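Local coordinates for tRNA dimethylallyltransferase (Bacillus halodurans, PDB 3EXA), which probably transfers a dimethylallyl group from dimethylallyl diphosphate onto adenine 37 of tRNAs that read codons beginning with uridine, at residues 125-130 / 140-145. Residues are numbered along the deposited sequence; the frame is centred on the assembly and turned at random.
Sequences HELEAF and HDKLSK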
loop_
_atom_site.group_PDB
_atom_site.type_symbol
_atom_site.label_atom_id
_atom_site.label_comp_id
_atom_site.label_asym_id
_atom_site.label_seq_id
_atom_site.Cartn_x
_atom_site.Cartn_y
_atom_site.Cartn_z
ATOM N N HIS A 125 13.855 -1.482 -2.814
ATOM C CA HIS A 125 15.068 -1.213 -3.580
ATOM C C HIS A 125 16.274 -1.575 -2.705
ATOM O O HIS A 125 17.261 -2.135 -3.185
ATOM C CB HIS A 125 15.131 0.269 -3.958
ATOM C CG HIS A 125 16.329 0.643 -4.777
ATOM N ND1 HIS A 125 16.867 1.911 -4.767
ATOM C CD2 HIS A 125 17.083 -0.076 -5.645
ATOM C CE1 HIS A 125 17.901 1.959 -5.590
ATOM N NE2 HIS A 125 18.051 0.764 -6.135
ATOM N N GLU A 126 16.182 -1.253 -1.417
ATOM C CA GLU A 126 17.255 -1.536 -0.465
ATOM C C GLU A 126 17.522 -3.032 -0.350
ATOM O O GLU A 126 18.673 -3.458 -0.310
ATOM C CB GLU A 126 16.882 -0.975 0.905
ATOM C CG GLU A 126 17.868 -1.265 2.021
ATOM C CD GLU A 126 17.398 -0.694 3.347
ATOM O OE1 GLU A 126 17.093 0.521 3.394
ATOM O OE2 GLU A 126 17.333 -1.457 4.339
ATOM N N LEU A 127 16.455 -3.824 -0.287
ATOM C CA LEU A 127 16.602 -5.267 -0.175
ATOM C C LEU A 127 17.192 -5.876 -1.442
ATOM O O LEU A 127 18.032 -6.775 -1.373
ATOM C CB LEU A 127 15.259 -5.929 0.121
ATOM C CG LEU A 127 14.630 -5.534 1.457
ATOM C CD1 LEU A 127 13.275 -6.197 1.590
ATOM C CD2 LEU A 127 15.552 -5.934 2.594
ATOM N N GLU A 128 16.763 -5.393 -2.602
ATOM C CA GLU A 128 17.277 -5.933 -3.848
ATOM C C GLU A 128 18.773 -5.667 -3.929
ATOM O O GLU A 128 19.548 -6.561 -4.275
ATOM C CB GLU A 128 16.518 -5.328 -5.035
ATOM C CG GLU A 128 15.037 -5.736 -5.009
ATOM C CD GLU A 128 14.190 -5.049 -6.061
ATOM O OE1 GLU A 128 14.367 -3.831 -6.277
ATOM O OE2 GLU A 128 13.323 -5.724 -6.657
ATOM N N ALA A 129 19.178 -4.451 -3.575
ATOM C CA ALA A 129 20.585 -4.072 -3.591
ATOM C C ALA A 129 21.348 -4.933 -2.589
ATOM O O ALA A 129 22.507 -5.292 -2.801
ATOM C CB ALA A 129 20.730 -2.596 -3.229
ATOM N N PHE A 130 20.682 -5.274 -1.495
ATOM C CA PHE A 130 21.294 -6.089 -0.464
ATOM C C PHE A 130 21.545 -7.505 -0.965
ATOM O O PHE A 130 22.642 -8.053 -0.803
ATOM C CB PHE A 130 20.378 -6.150 0.753
ATOM C CG PHE A 130 20.967 -6.882 1.913
ATOM C CD1 PHE A 130 21.643 -6.194 2.911
ATOM C CD2 PHE A 130 20.880 -8.269 1.993
ATOM C CE1 PHE A 130 22.225 -6.873 3.973
ATOM C CE2 PHE A 130 21.462 -8.960 3.055
ATOM C CZ PHE A 130 22.137 -8.261 4.047
ATOM N N HIS A 140 18.477 -14.051 3.602
ATOM C CA HIS A 140 17.681 -15.048 4.285
ATOM C C HIS A 140 18.013 -14.971 5.768
ATOM O O HIS A 140 17.127 -15.054 6.622
ATOM C CB HIS A 140 18.011 -16.434 3.724
ATOM C CG HIS A 140 17.035 -17.495 4.123
ATOM N ND1 HIS A 140 17.180 -18.249 5.268
ATOM C CD2 HIS A 140 15.886 -17.912 3.541
ATOM C CE1 HIS A 140 16.162 -19.084 5.373
ATOM N NE2 HIS A 140 15.362 -18.898 4.339
ATOM N N ASP A 141 19.292 -14.798 6.080
ATOM C CA ASP A 141 19.685 -14.694 7.480
ATOM C C ASP A 141 19.085 -13.422 8.068
ATOM O O ASP A 141 18.729 -13.386 9.246
ATOM C CB ASP A 141 21.210 -14.686 7.629
ATOM C CG ASP A 141 21.841 -16.018 7.249
ATOM O OD1 ASP A 141 21.264 -17.075 7.592
ATOM O OD2 ASP A 141 22.918 -16.012 6.615
ATOM N N LYS A 142 18.963 -12.385 7.240
ATOM C CA LYS A 142 18.394 -11.116 7.688
ATOM C C LYS A 142 16.971 -11.327 8.188
ATOM O O LYS A 142 16.587 -10.824 9.243
ATOM C CB LYS A 142 18.379 -10.093 6.547
ATOM C CG LYS A 142 17.672 -8.781 6.909
ATOM C CD LYS A 142 17.636 -7.804 5.734
ATOM C CE LYS A 142 18.997 -7.150 5.475
ATOM N NZ LYS A 142 19.405 -6.172 6.543
ATOM N N LEU A 143 16.191 -12.076 7.421
ATOM C CA LEU A 143 14.812 -12.342 7.783
ATOM C C LEU A 143 14.737 -13.336 8.943
ATOM O O LEU A 143 13.861 -13.233 9.798
ATOM C CB LEU A 143 14.070 -12.857 6.546
ATOM C CG LEU A 143 12.579 -13.185 6.606
ATOM C CD1 LEU A 143 12.396 -14.619 7.054
ATOM C CD2 LEU A 143 11.863 -12.211 7.527
ATOM N N SER A 144 15.681 -14.275 8.974
ATOM C CA SER A 144 15.755 -15.313 10.012
ATOM C C SER A 144 16.009 -14.714 11.404
ATOM O O SER A 144 15.598 -15.274 12.422
ATOM C CB SER A 144 16.870 -16.313 9.654
ATOM O OG SER A 144 16.832 -17.481 10.451
ATOM N N LYS A 145 16.690 -13.572 11.437
ATOM C CA LYS A 145 16.995 -12.894 12.690
ATOM C C LYS A 145 15.819 -12.021 13.147
ATOM O O LYS A 145 15.766 -11.590 14.302
ATOM C CB LYS A 145 18.243 -12.016 12.528
ATOM C CG LYS A 145 18.603 -11.212 13.768
ATOM C CD LYS A 145 19.452 -10.009 13.425
ATOM C CE LYS A 145 19.531 -9.031 14.595
ATOM N NZ LYS A 145 20.131 -7.711 14.191
#
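The ammonium NZ of Lys142 lies 4.4 Å from the centroid of the Phe130 ring, 30° off its normal, an off-centre cation-pi contact between two successive helices, 121-133 and 136-144, in a small helical bundle. The centre of the contact lies about 41 Å from the centre of the chain. It illustrates how a lysine can meet an aromatic ring through its aliphatic carbons as well as its charge. CE of Lys142 is centred over one face of the ring, 3.6 Å from the centroid, in a CH-pi contact. The lysine chain leaves its helix with CG anti to the backbone N (chi1 174°), then bends at its last two torsions, which turns NZ toward the CE1 side of the ring. Glu126, its OE2 5.6 Å from NZ of Lys142, is not in contact but may add a weak electrostatic pull. Were Phe130 replaced by an alanine, the ammonium would probably lose its aromatic partner and the end of the lysine chain would be freer to turn. Leu127 and Leu143 both pack on Leu166 of helix 159-171, joining the two helices to a third, while the Phe130 ring also meets that of Tyr134. Leu127 adds a looser apolar touch, its CD2 4.2 Å from CD of Lys142.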